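Local coordinates for protein lectin (Trichosanthes anguina, PDB 4HR6) that forms part of a three-chain, nontoxic, carbohydrate-binding seed lectin homologous to type II ribosome-inactivating proteins, at residues F120-Q125 against D140-S145; V171-S176 against P189-N194. One frame throughout, in Å; residues are numbered along the deposited sequence.

Contact 1. Residues F120-Q125 against D140-S145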
ATOM      1  N   PHE B 120      -2.826   2.307   8.264  1.00 28.31           N
ATOM      2  CA  PHE B 120      -1.950   2.692   7.163  1.00 29.07           C
ATOM      3  C   PHE B 120      -0.475   2.799   7.600  1.00 30.58           C
ATOM      4  O   PHE B 120      -0.158   3.561   8.502  1.00 29.66           O
ATOM      5  CB  PHE B 120      -2.360   4.045   6.598  1.00 29.81           C
ATOM      6  CG  PHE B 120      -3.726   4.066   5.979  1.00 29.80           C
ATOM      7  CD1 PHE B 120      -3.927   3.592   4.694  1.00 30.23           C
ATOM      8  CD2 PHE B 120      -4.818   4.562   6.690  1.00 32.08           C
ATOM      9  CE1 PHE B 120      -5.186   3.617   4.117  1.00 31.03           C
ATOM     10  CE2 PHE B 120      -6.080   4.585   6.125  1.00 32.00           C
ATOM     11  CZ  PHE B 120      -6.264   4.115   4.831  1.00 31.83           C
ATOM     12  N   ARG B 121       0.403   2.059   6.921  1.00 30.18           N
ATOM     13  CA  ARG B 121       1.854   2.146   7.108  1.00 31.54           C
ATOM     14  C   ARG B 121       2.387   3.561   6.889  1.00 29.57           C
ATOM     15  O   ARG B 121       3.217   4.030   7.652  1.00 29.36           O
ATOM     16  CB  ARG B 121       2.573   1.149   6.194  1.00 36.10           C
ATOM     17  CG  ARG B 121       2.347  -0.317   6.575  1.00 40.84           C
ATOM     18  CD  ARG B 121       3.540  -1.196   6.153  1.00 47.68           C
ATOM     19  NE  ARG B 121       3.403  -2.562   6.648  1.00 51.94           N
ATOM     20  CZ  ARG B 121       2.728  -3.546   6.040  1.00 58.50           C
ATOM     21  NH1 ARG B 121       2.118  -3.351   4.869  1.00 60.98           N
ATOM     22  NH2 ARG B 121       2.669  -4.752   6.604  1.00 58.06           N
ATOM     23  N   PHE B 122       1.852   4.280   5.913  1.00 29.72           N
ATOM     24  CA  PHE B 122       2.282   5.652   5.652  1.00 31.04           C
ATOM     25  C   PHE B 122       2.062   6.578   6.854  1.00 32.42           C
ATOM     26  O   PHE B 122       2.895   7.458   7.146  1.00 29.62           O
ATOM     27  CB  PHE B 122       1.563   6.208   4.424  1.00 32.97           C
ATOM     28  CG  PHE B 122       1.985   7.584   4.057  1.00 34.20           C
ATOM     29  CD1 PHE B 122       3.198   7.797   3.426  1.00 37.56           C
ATOM     30  CD2 PHE B 122       1.194   8.672   4.355  1.00 36.48           C
ATOM     31  CE1 PHE B 122       3.609   9.080   3.089  1.00 35.96           C
ATOM     32  CE2 PHE B 122       1.596   9.956   4.029  1.00 37.37           C
ATOM     33  CZ  PHE B 122       2.805  10.160   3.383  1.00 37.44           C
ATOM     34  N   ILE B 123       0.958   6.362   7.569  1.00 30.69           N
ATOM     35  CA  ILE B 123       0.639   7.188   8.726  1.00 29.37           C
ATOM     36  C   ILE B 123       1.460   6.731   9.920  1.00 27.33           C
ATOM     37  O   ILE B 123       1.998   7.532  10.645  1.00 29.64           O
ATOM     38  CB  ILE B 123      -0.881   7.195   9.049  1.00 27.95           C
ATOM     39  CG1 ILE B 123      -1.641   7.835   7.897  1.00 27.22           C
ATOM     40  CG2 ILE B 123      -1.163   7.976  10.332  1.00 28.60           C
ATOM     41  CD1 ILE B 123      -3.148   7.718   8.029  1.00 28.94           C
ATOM     42  N   GLU B 124       1.555   5.443  10.119  1.00 28.71           N
ATOM     43  CA  GLU B 124       2.461   4.910  11.121  1.00 32.48           C
ATOM     44  C   GLU B 124       3.876   5.518  10.994  1.00 33.29           C
ATOM     45  O   GLU B 124       4.459   5.968  11.987  1.00 33.50           O
ATOM     46  CB  GLU B 124       2.541   3.406  10.981  1.00 33.41           C
ATOM     47  CG  GLU B 124       3.406   2.726  12.034  1.00 35.47           C
ATOM     48  CD  GLU B 124       3.761   1.304  11.657  1.00 36.48           C
ATOM     49  OE1 GLU B 124       4.363   0.595  12.498  1.00 41.99           O
ATOM     50  OE2 GLU B 124       3.414   0.886  10.535  1.00 34.32           O
ATOM     51  N   GLN B 125       4.410   5.516   9.774  1.00 33.96           N
ATOM     52  CA  GLN B 125       5.763   5.998   9.524  1.00 33.33           C
ATOM     53  C   GLN B 125       5.869   7.499   9.743  1.00 32.84           C
ATOM     54  O   GLN B 125       6.838   7.963  10.314  1.00 32.17           O
ATOM     55  CB  GLN B 125       6.265   5.618   8.118  1.00 33.92           C
ATOM     56  CG  GLN B 125       7.761   5.897   7.896  1.00 35.47           C
ATOM     57  CD  GLN B 125       8.651   5.163   8.887  1.00 33.63           C
ATOM     58  OE1 GLN B 125       8.613   3.951   8.974  1.00 38.89           O
ATOM     59  NE2 GLN B 125       9.431   5.903   9.658  1.00 37.18           N
ATOM     60  N   ASP B 140      -1.056  16.583   5.947  1.00 41.04           N
ATOM     61  CA  ASP B 140      -1.459  17.230   4.714  1.00 44.86           C
ATOM     62  C   ASP B 140      -2.441  16.291   3.998  1.00 41.32           C
ATOM     63  O   ASP B 140      -2.909  15.325   4.582  1.00 35.97           O
ATOM     64  CB  ASP B 140      -0.211  17.515   3.872  1.00 49.86           C
ATOM     65  CG  ASP B 140      -0.343  18.780   3.010  1.00 58.48           C
ATOM     66  OD1 ASP B 140       0.718  19.324   2.597  1.00 60.71           O
ATOM     67  OD2 ASP B 140      -1.492  19.222   2.740  1.00 59.58           O
ATOM     68  N   LEU B 141      -2.722  16.563   2.731  1.00 39.07           N
ATOM     69  CA  LEU B 141      -3.684  15.790   1.962  1.00 37.95           C
ATOM     70  C   LEU B 141      -3.309  14.329   1.765  1.00 38.31           C
ATOM     71  O   LEU B 141      -4.180  13.476   1.572  1.00 35.99           O
ATOM     72  CB  LEU B 141      -3.904  16.458   0.601  1.00 39.51           C
ATOM     73  CG  LEU B 141      -4.664  17.781   0.691  1.00 41.93           C
ATOM     74  CD1 LEU B 141      -4.649  18.516  -0.638  1.00 42.90           C
ATOM     75  CD2 LEU B 141      -6.101  17.518   1.125  1.00 44.04           C
ATOM     76  N   ALA B 142      -2.019  14.032   1.795  1.00 34.45           N
ATOM     77  CA  ALA B 142      -1.570  12.658   1.741  1.00 34.66           C
ATOM     78  C   ALA B 142      -2.196  11.832   2.870  1.00 34.59           C
ATOM     79  O   ALA B 142      -2.762  10.779   2.620  1.00 38.05           O
ATOM     80  CB  ALA B 142      -0.050  12.597   1.806  1.00 35.75           C
ATOM     81  N   ILE B 143      -2.084  12.315   4.104  1.00 31.81           N
ATOM     82  CA  ILE B 143      -2.639  11.622   5.250  1.00 31.70           C
ATOM     83  C   ILE B 143      -4.177  11.686   5.238  1.00 31.56           C
ATOM     84  O   ILE B 143      -4.835  10.673   5.350  1.00 29.49           O
ATOM     85  CB  ILE B 143      -2.049  12.172   6.563  1.00 31.73           C
ATOM     86  CG1 ILE B 143      -0.570  11.739   6.647  1.00 34.36           C
ATOM     87  CG2 ILE B 143      -2.836  11.680   7.769  1.00 33.56           C
ATOM     88  CD1 ILE B 143       0.187  12.096   7.906  1.00 34.28           C
ATOM     89  N   VAL B 144      -4.732  12.877   5.074  1.00 32.25           N
ATOM     90  CA  VAL B 144      -6.173  13.074   5.137  1.00 33.11           C
ATOM     91  C   VAL B 144      -6.935  12.249   4.111  1.00 32.79           C
ATOM     92  O   VAL B 144      -7.992  11.708   4.442  1.00 32.35           O
ATOM     93  CB  VAL B 144      -6.526  14.565   5.028  1.00 35.50           C
ATOM     94  CG1 VAL B 144      -7.994  14.774   4.702  1.00 38.58           C
ATOM     95  CG2 VAL B 144      -6.185  15.261   6.337  1.00 37.67           C
ATOM     96  N   SER B 145      -6.415  12.147   2.887  1.00 32.17           N
ATOM     97  CA  SER B 145      -7.080  11.383   1.821  1.00 32.62           C
ATOM     98  C   SER B 145      -7.104   9.875   2.116  1.00 32.51           C
ATOM     99  O   SER B 145      -8.041   9.178   1.742  1.00 33.47           O
ATOM    100  CB  SER B 145      -6.450  11.668   0.443  1.00 32.46           C
ATOM    101  OG  SER B 145      -5.120  11.201   0.348  1.00 33.68           O
TER

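Contact 2. Residues V171-S176 against P189-N194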
ATOM      1  N   VAL B 171     -10.317   5.566  -6.696  1.00 40.50           N
ATOM      2  CA  VAL B 171     -10.048   6.276  -5.442  1.00 37.91           C
ATOM      3  C   VAL B 171      -9.030   7.390  -5.699  1.00 37.89           C
ATOM      4  O   VAL B 171      -8.028   7.160  -6.352  1.00 39.80           O
ATOM      5  CB  VAL B 171      -9.465   5.330  -4.387  1.00 38.25           C
ATOM      6  CG1 VAL B 171      -9.165   6.092  -3.102  1.00 40.21           C
ATOM      7  CG2 VAL B 171     -10.416   4.166  -4.122  1.00 39.77           C
ATOM      8  N   GLU B 172      -9.285   8.572  -5.150  1.00 38.18           N
ATOM      9  CA  GLU B 172      -8.447   9.740  -5.327  1.00 41.31           C
ATOM     10  C   GLU B 172      -7.549   9.941  -4.121  1.00 38.82           C
ATOM     11  O   GLU B 172      -8.010  10.328  -3.057  1.00 38.75           O
ATOM     12  CB  GLU B 172      -9.318  10.984  -5.518  1.00 45.16           C
ATOM     13  CG  GLU B 172     -10.427  10.780  -6.532  1.00 50.75           C
ATOM     14  CD  GLU B 172     -11.022  12.078  -7.031  1.00 53.62           C
ATOM     15  OE1 GLU B 172     -11.482  12.894  -6.209  1.00 61.93           O
ATOM     16  OE2 GLU B 172     -11.024  12.279  -8.251  1.00 56.47           O
ATOM     17  N   LEU B 173      -6.262   9.660  -4.285  1.00 39.29           N
ATOM     18  CA  LEU B 173      -5.288   9.890  -3.224  1.00 39.17           C
ATOM     19  C   LEU B 173      -4.301  10.975  -3.617  1.00 38.79           C
ATOM     20  O   LEU B 173      -4.135  11.282  -4.792  1.00 40.65           O
ATOM     21  CB  LEU B 173      -4.542   8.608  -2.906  1.00 39.94           C
ATOM     22  CG  LEU B 173      -5.366   7.445  -2.357  1.00 41.92           C
ATOM     23  CD1 LEU B 173      -4.433   6.283  -2.060  1.00 42.81           C
ATOM     24  CD2 LEU B 173      -6.136   7.848  -1.107  1.00 42.62           C
ATOM     25  N   TYR B 174      -3.665  11.560  -2.612  1.00 38.07           N
ATOM     26  CA  TYR B 174      -2.650  12.567  -2.804  1.00 37.33           C
ATOM     27  C   TYR B 174      -1.308  12.077  -2.313  1.00 38.24           C
ATOM     28  O   TYR B 174      -1.245  11.311  -1.366  1.00 35.77           O
ATOM     29  CB  TYR B 174      -3.033  13.843  -2.064  1.00 38.88           C
ATOM     30  CG  TYR B 174      -4.175  14.538  -2.717  1.00 40.26           C
ATOM     31  CD1 TYR B 174      -5.481  14.244  -2.362  1.00 42.18           C
ATOM     32  CD2 TYR B 174      -3.958  15.468  -3.726  1.00 44.00           C
ATOM     33  CE1 TYR B 174      -6.550  14.874  -2.966  1.00 44.33           C
ATOM     34  CE2 TYR B 174      -5.021  16.105  -4.346  1.00 45.83           C
ATOM     35  CZ  TYR B 174      -6.313  15.803  -3.960  1.00 47.42           C
ATOM     36  OH  TYR B 174      -7.378  16.426  -4.568  1.00 49.43           O
ATOM     37  N   ASN B 175      -0.230  12.524  -2.969  1.00 40.07           N
ATOM     38  CA  ASN B 175       1.126  12.261  -2.488  1.00 37.94           C
ATOM     39  C   ASN B 175       1.587  13.421  -1.645  1.00 36.18           C
ATOM     40  O   ASN B 175       0.840  14.376  -1.460  1.00 35.28           O
ATOM     41  CB  ASN B 175       2.099  11.897  -3.630  1.00 39.56           C
ATOM     42  CG  ASN B 175       2.444  13.062  -4.558  1.00 40.55           C
ATOM     43  OD1 ASN B 175       2.119  14.229  -4.327  1.00 41.05           O
ATOM     44  ND2 ASN B 175       3.117  12.725  -5.637  1.00 44.33           N
ATOM     45  N   SER B 176       2.791  13.321  -1.096  1.00 37.69           N
ATOM     46  CA  SER B 176       3.328  14.373  -0.228  1.00 42.29           C
ATOM     47  C   SER B 176       3.579  15.715  -0.931  1.00 43.78           C
ATOM     48  O   SER B 176       3.740  16.729  -0.263  1.00 45.97           O
ATOM     49  CB  SER B 176       4.618  13.908   0.461  1.00 41.98           C
ATOM     50  OG  SER B 176       4.444  12.650   1.073  1.00 40.80           O
ATOM     51  N   PRO B 189       1.782   0.289  -5.115  1.00 39.98           N
ATOM     52  CA  PRO B 189       2.306   0.041  -3.770  1.00 39.55           C
ATOM     53  C   PRO B 189       1.613   0.878  -2.705  1.00 37.85           C
ATOM     54  O   PRO B 189       1.483   0.432  -1.555  1.00 36.12           O
ATOM     55  CB  PRO B 189       3.805   0.398  -3.883  1.00 40.26           C
ATOM     56  CG  PRO B 189       3.981   1.067  -5.192  1.00 39.50           C
ATOM     57  CD  PRO B 189       2.845   0.652  -6.071  1.00 40.86           C
ATOM     58  N   ILE B 190       1.123   2.057  -3.088  1.00 36.79           N
ATOM     59  CA  ILE B 190       0.438   2.912  -2.125  1.00 38.64           C
ATOM     60  C   ILE B 190      -0.932   2.363  -1.705  1.00 36.75           C
ATOM     61  O   ILE B 190      -1.597   2.943  -0.861  1.00 35.48           O
ATOM     62  CB  ILE B 190       0.331   4.366  -2.596  1.00 41.51           C
ATOM     63  CG1 ILE B 190      -0.704   4.538  -3.706  1.00 43.03           C
ATOM     64  CG2 ILE B 190       1.689   4.868  -3.059  1.00 42.04           C
ATOM     65  CD1 ILE B 190      -0.826   5.978  -4.154  1.00 44.16           C
ATOM     66  N   ILE B 191      -1.337   1.234  -2.277  1.00 32.72           N
ATOM     67  CA  ILE B 191      -2.420   0.485  -1.726  1.00 33.77           C
ATOM     68  C   ILE B 191      -1.895  -0.753  -1.043  1.00 32.94           C
ATOM     69  O   ILE B 191      -2.041  -0.912   0.164  1.00 33.00           O
ATOM     70  CB  ILE B 191      -3.450   0.085  -2.807  1.00 34.66           C
ATOM     71  CG1 ILE B 191      -4.057   1.337  -3.452  1.00 36.78           C
ATOM     72  CG2 ILE B 191      -4.522  -0.798  -2.201  1.00 34.39           C
ATOM     73  CD1 ILE B 191      -4.781   2.269  -2.504  1.00 37.04           C
ATOM     74  N   LEU B 192      -1.283  -1.621  -1.833  1.00 32.53           N
ATOM     75  CA  LEU B 192      -0.933  -2.952  -1.413  1.00 32.83           C
ATOM     76  C   LEU B 192       0.074  -2.984  -0.262  1.00 33.06           C
ATOM     77  O   LEU B 192      -0.008  -3.846   0.602  1.00 33.90           O
ATOM     78  CB  LEU B 192      -0.361  -3.716  -2.617  1.00 36.45           C
ATOM     79  CG  LEU B 192      -0.186  -5.218  -2.405  1.00 38.60           C
ATOM     80  CD1 LEU B 192      -1.534  -5.834  -2.069  1.00 41.91           C
ATOM     81  CD2 LEU B 192       0.428  -5.894  -3.622  1.00 40.41           C
ATOM     82  N   ALA B 193       1.021  -2.058  -0.252  1.00 32.30           N
ATOM     83  CA  ALA B 193       2.040  -2.025   0.803  1.00 34.29           C
ATOM     84  C   ALA B 193       1.733  -1.012   1.891  1.00 34.19           C
ATOM     85  O   ALA B 193       2.576  -0.759   2.741  1.00 34.18           O
ATOM     86  CB  ALA B 193       3.418  -1.723   0.204  1.00 33.81           C
ATOM     87  N   ASN B 194       0.530  -0.441   1.878  1.00 32.23           N
ATOM     88  CA  ASN B 194       0.191   0.651   2.774  1.00 30.27           C
ATOM     89  C   ASN B 194      -0.956   0.266   3.730  1.00 31.53           C
ATOM     90  O   ASN B 194      -0.828   0.375   4.951  1.00 30.93           O
ATOM     91  CB  ASN B 194      -0.139   1.853   1.910  1.00 30.72           C
ATOM     92  CG  ASN B 194      -0.252   3.136   2.689  1.00 30.28           C
ATOM     93  OD1 ASN B 194       0.053   3.204   3.877  1.00 29.99           O
ATOM     94  ND2 ASN B 194      -0.698   4.172   2.007  1.00 30.06           N
TER

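Contact 1. Residues F120-Q125 against D140-S145
Two helices of the ribosome-inactivating-protein fold, 121-132 and 141-159, pack through their first turns here, with Phe122 and Ile123 meeting Ala142 and Ile143. The short segments run more nearly antiparallel than parallel, at 132°, with axes 10.2 Å apart at closest approach, and the contact is wholly apolar. Phe122 reaches across with one corner of its ring: CE2 lies 3.8 Å from Ala142 CB and equally 3.8 Å from Ile143 CG1, so the ring corner bridges two successive residues of the facing helix. Both carbons approach the ring obliquely. The first torsion of Phe122 (chi1 -178°) swings the ring beside its own carbonyl carbon, while the Ile143 side chain crosses that of Phe122 at about a right angle. The other branch of Ile143 serves the second residue, its CG2 standing 4.0 Å from Ile123 CD1. Ile143 thus splits its two branches between neighbouring side chains of the opposing turn. Behind this layer, Ser145 OG turns back onto Leu141 O at 2.7 Å, and that carbonyl also accepts the helical bond from Ser145 N. Further along helix 141-159, Leu146 touches Phe122 and Glu147 touches Ile123. Tyr264 of another chain also stacks on the Phe122 ring, so that the ring meets both helix 141-159 and a neighbouring subunit, while strand 166-174 reaches helix 141-159 through Leu173 and Tyr174.

Contact 2. Residues V171-S176 against P189-N194
Leu173 meets Ile190 and Ile191 purely through apolar methyl groups. One methyl of the leucine does all the touching: Leu173 CD1 lies 4.1 Å from Ile191 CD1, and the same carbon is 4.2 Å from Ile190 CD1. Both isoleucines answer with the ends of their longer branches, but along different paths. The Leu173 and Ile190 side chains pass alongside one another, running opposite ways, whereas Ile191 slants across the leucine. In Ile190 the CG1 branch sits between its backbone N and carbonyl carbon (chi1 74°), and the chain then extends to present CD1. Ile191 has CG1 anti to its carbonyl carbon and a bent second torsion (chi2 -60°), which brings a side chain that leaves the backbone across the line of approach round to the strand. The backbones stay well apart, with the CA atoms of Leu173 and Ile190 9.1 Å from each other.

The elements joined are strand 166-174, one arm of a two-stranded antiparallel hairpin, and the short helix 189-192 that follows its partner strand 180-185. Leu173 is backbone-bonded to Ile181 of that partner, and Val183 packs against Ile191.

The two segments exchange no hydrogen bonds; the polar bonds of 189-194 include one from a side chain to its own turn. Asn194 ND2 donates to Ile190 O at 3.2 Å; the acceptor lies close to the amide plane, although the donor is tilted 33° from the carbonyl plane. Backbone bonds add to this turn, Ala193 N reaching Pro189 O at 2.8 Å. Tyr264 of another chain packs on both Ile190 and Asn194.

How the contacts relate
From the N terminus, the chain passes through the mixed sheet and earlier helices before helix 121-132 begins. Contact 1 closes the connection to helix 141-159; contact 2 then closes the hairpin 166-185 onto helix 189-192. The two are in series, neither nested nor crossed, with centres about 9 Å apart. They are nevertheless joined directly: Asn194 returns to the start of helix 121-132, its O probably bonded to Arg121 N and its OD1 to Phe122 N, both at 2.9 Å. A weak hydrogen bond also runs between Ser145 OG and Tyr174 N. The late hairpin and short helix are thereby tied to the helical part of the fold.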